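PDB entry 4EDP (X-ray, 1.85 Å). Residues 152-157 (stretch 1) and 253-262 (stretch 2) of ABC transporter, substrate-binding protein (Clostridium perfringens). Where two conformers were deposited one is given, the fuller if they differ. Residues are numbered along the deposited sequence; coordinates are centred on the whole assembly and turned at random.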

# COMPACT_ATOMS: atom_id res chain seq x y z
N GLU A 152 26.22 2.00 9.75
CA GLU A 152 25.41 3.18 9.48
C GLU A 152 24.59 3.04 8.19
O GLU A 152 25.14 2.76 7.11
CB GLU A 152 26.29 4.42 9.39
CG GLU A 152 25.52 5.72 9.26
CD GLU A 152 24.76 6.13 10.53
OE1 GLU A 152 24.96 5.51 11.60
OE2 GLU A 152 23.99 7.10 10.45
N ILE A 153 23.27 3.22 8.32
CA ILE A 153 22.34 3.13 7.21
C ILE A 153 21.37 4.30 7.33
O ILE A 153 20.53 4.33 8.24
CB ILE A 153 21.54 1.80 7.21
CG1 ILE A 153 22.48 0.60 7.21
CG2 ILE A 153 20.60 1.76 6.02
CD1 ILE A 153 21.79 -0.75 7.45
N ASN A 154 21.50 5.27 6.42
CA ASN A 154 20.66 6.47 6.44
C ASN A 154 19.78 6.62 5.21
O ASN A 154 18.60 6.98 5.29
CB ASN A 154 21.56 7.70 6.55
CG ASN A 154 22.27 7.79 7.88
OD1 ASN A 154 21.62 7.81 8.92
ND2 ASN A 154 23.59 7.89 7.86
N SER A 155 20.34 6.28 4.06
CA SER A 155 19.68 6.48 2.77
C SER A 155 19.39 5.12 2.13
O SER A 155 19.91 4.09 2.57
CB SER A 155 20.63 7.23 1.85
OG SER A 155 21.75 6.42 1.57
N TRP A 156 18.56 5.10 1.08
CA TRP A 156 18.30 3.85 0.39
C TRP A 156 19.59 3.30 -0.23
O TRP A 156 19.83 2.09 -0.22
CB TRP A 156 17.28 4.04 -0.74
CG TRP A 156 15.88 4.40 -0.32
CD1 TRP A 156 15.20 5.56 -0.62
CD2 TRP A 156 14.98 3.61 0.47
NE1 TRP A 156 13.94 5.53 -0.07
CE2 TRP A 156 13.78 4.34 0.60
CE3 TRP A 156 15.06 2.35 1.08
CZ2 TRP A 156 12.70 3.88 1.33
CZ3 TRP A 156 13.99 1.90 1.80
CH2 TRP A 156 12.82 2.65 1.93
N GLU A 157 20.42 4.21 -0.75
CA GLU A 157 21.67 3.81 -1.40
C GLU A 157 22.64 3.10 -0.46
O GLU A 157 23.46 2.30 -0.92
CB GLU A 157 22.34 5.01 -2.06
CG GLU A 157 21.51 5.62 -3.22
CD GLU A 157 20.33 6.52 -2.83
OE1 GLU A 157 20.10 6.83 -1.63
OE2 GLU A 157 19.64 6.97 -3.80
N ASN A 253 13.54 2.57 12.74
CA ASN A 253 12.94 2.73 11.43
C ASN A 253 13.51 3.97 10.77
O ASN A 253 13.15 5.11 11.12
CB ASN A 253 11.43 2.87 11.60
CG ASN A 253 10.69 2.84 10.30
OD1 ASN A 253 11.07 2.16 9.35
ND2 ASN A 253 9.56 3.57 10.26
N VAL A 254 14.41 3.74 9.83
CA VAL A 254 15.09 4.80 9.11
C VAL A 254 14.29 5.18 7.87
O VAL A 254 13.94 4.32 7.06
CB VAL A 254 16.54 4.38 8.72
CG1 VAL A 254 17.18 5.39 7.80
CG2 VAL A 254 17.41 4.14 9.97
N ILE A 255 13.97 6.48 7.73
CA ILE A 255 13.28 6.99 6.55
C ILE A 255 14.29 7.86 5.82
O ILE A 255 14.72 8.88 6.35
CB ILE A 255 12.04 7.83 6.91
CG1 ILE A 255 11.05 7.02 7.75
CG2 ILE A 255 11.35 8.40 5.63
CD1 ILE A 255 10.56 5.75 7.09
N PRO A 256 14.72 7.45 4.61
CA PRO A 256 15.69 8.29 3.93
C PRO A 256 15.19 9.71 3.68
O PRO A 256 14.01 9.92 3.49
CB PRO A 256 15.92 7.55 2.61
CG PRO A 256 15.72 6.11 2.96
CD PRO A 256 14.54 6.16 3.93
N GLU A 257 16.11 10.66 3.67
CA GLU A 257 15.77 12.05 3.41
C GLU A 257 15.18 12.25 2.02
O GLU A 257 14.41 13.20 1.79
CB GLU A 257 17.02 12.93 3.57
CG GLU A 257 17.39 13.13 5.02
CD GLU A 257 18.34 14.30 5.23
OE1 GLU A 257 18.92 14.78 4.23
OE2 GLU A 257 18.49 14.74 6.40
N SER A 258 15.50 11.36 1.10
CA SER A 258 15.03 11.47 -0.27
C SER A 258 13.53 11.16 -0.36
O SER A 258 12.86 11.54 -1.32
CB SER A 258 15.85 10.55 -1.19
OG SER A 258 15.63 9.19 -0.87
N GLY A 259 13.01 10.44 0.64
CA GLY A 259 11.60 10.14 0.71
C GLY A 259 11.29 8.65 0.70
O GLY A 259 11.99 7.88 0.06
N THR A 260 10.29 8.28 1.48
CA THR A 260 9.76 6.92 1.50
C THR A 260 8.83 6.76 0.29
O THR A 260 8.66 7.69 -0.52
CB THR A 260 8.90 6.65 2.77
OG1 THR A 260 8.51 5.26 2.82
CG2 THR A 260 7.67 7.48 2.76
N TYR A 261 8.33 5.53 0.11
CA TYR A 261 7.37 5.20 -0.94
C TYR A 261 6.06 4.79 -0.28
O TYR A 261 6.05 4.04 0.70
CB TYR A 261 7.87 4.04 -1.82
CG TYR A 261 8.95 4.46 -2.78
CD1 TYR A 261 10.26 4.63 -2.35
CD2 TYR A 261 8.66 4.69 -4.12
CE1 TYR A 261 11.25 5.03 -3.23
CE2 TYR A 261 9.64 5.09 -5.01
CZ TYR A 261 10.93 5.25 -4.57
OH TYR A 261 11.92 5.64 -5.42
N LEU A 262 4.96 5.34 -0.80
CA LEU A 262 3.65 5.01 -0.29
C LEU A 262 2.95 4.01 -1.19
O LEU A 262 3.28 3.87 -2.37
CB LEU A 262 2.76 6.25 -0.27
CG LEU A 262 3.29 7.49 0.44
CD1 LEU A 262 2.28 8.64 0.35
CD2 LEU A 262 3.65 7.15 1.87
O HOH W 1 19.08 10.03 4.00
O HOH W 2 17.89 8.99 7.25
O HOH W 3 17.96 7.67 -0.33

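The contact is small, 367 Å² summed over both sides; its touching residues lie at least 100 positions apart in sequence, gathered around one tryptophan. Trp 156 is buried, and stretch 2 covers 105 Å² of it, the most of any residue here; its CA-to-CB bond points sideways, but with chi1 at -67° (m) the indole end comes nearer. Stretch 2 enters as the end of a strand. Val 254 points its CB toward stretch 1 and sets CG1 against backbone, 3.3 Å from Asn 154 O; a short, branched side chain fills this space without needing a polar partner. Ile 255 turns away, but water 2, donating to Asn 154 O, links weakly to its carbonyl.

Pro 256 is the pivot. Its CA lies 3.5 Å from Asn 154 O in a CA-H...O contact, while its CG sits 3.4 Å from the centroid of the Trp 156 five-membered ring, only 4° off the normal. The compact proline ring thus offers a C-H almost straight down onto the indole face. Pro 256 also opens a type I turn, closed by Gly 259 N donating to Pro 256 O at 3.1 Å. Glu 257 leaves its side chain exposed; its N donates to water 1, which donates weakly to Asn 154 O. Ser 258 points toward stretch 1, where water 3 donates to Ser 258 OG and Glu 157 OE1 and accepts from Trp 156 N.

Gly 259 supplies the one direct hydrogen bond across the contact: Trp 156 NE1 to Gly 259 O, 3.1 Å and nearly linear at 169°. Its phi/psi of 120/142 would jam a CB against the preceding carbonyl, so the backbone itself calls for glycine. Thr 260 CA packs at the indole edge, and the buried Tyr 261 brings its ring edge to Trp 156, with CE1 4.2 Å from NE1.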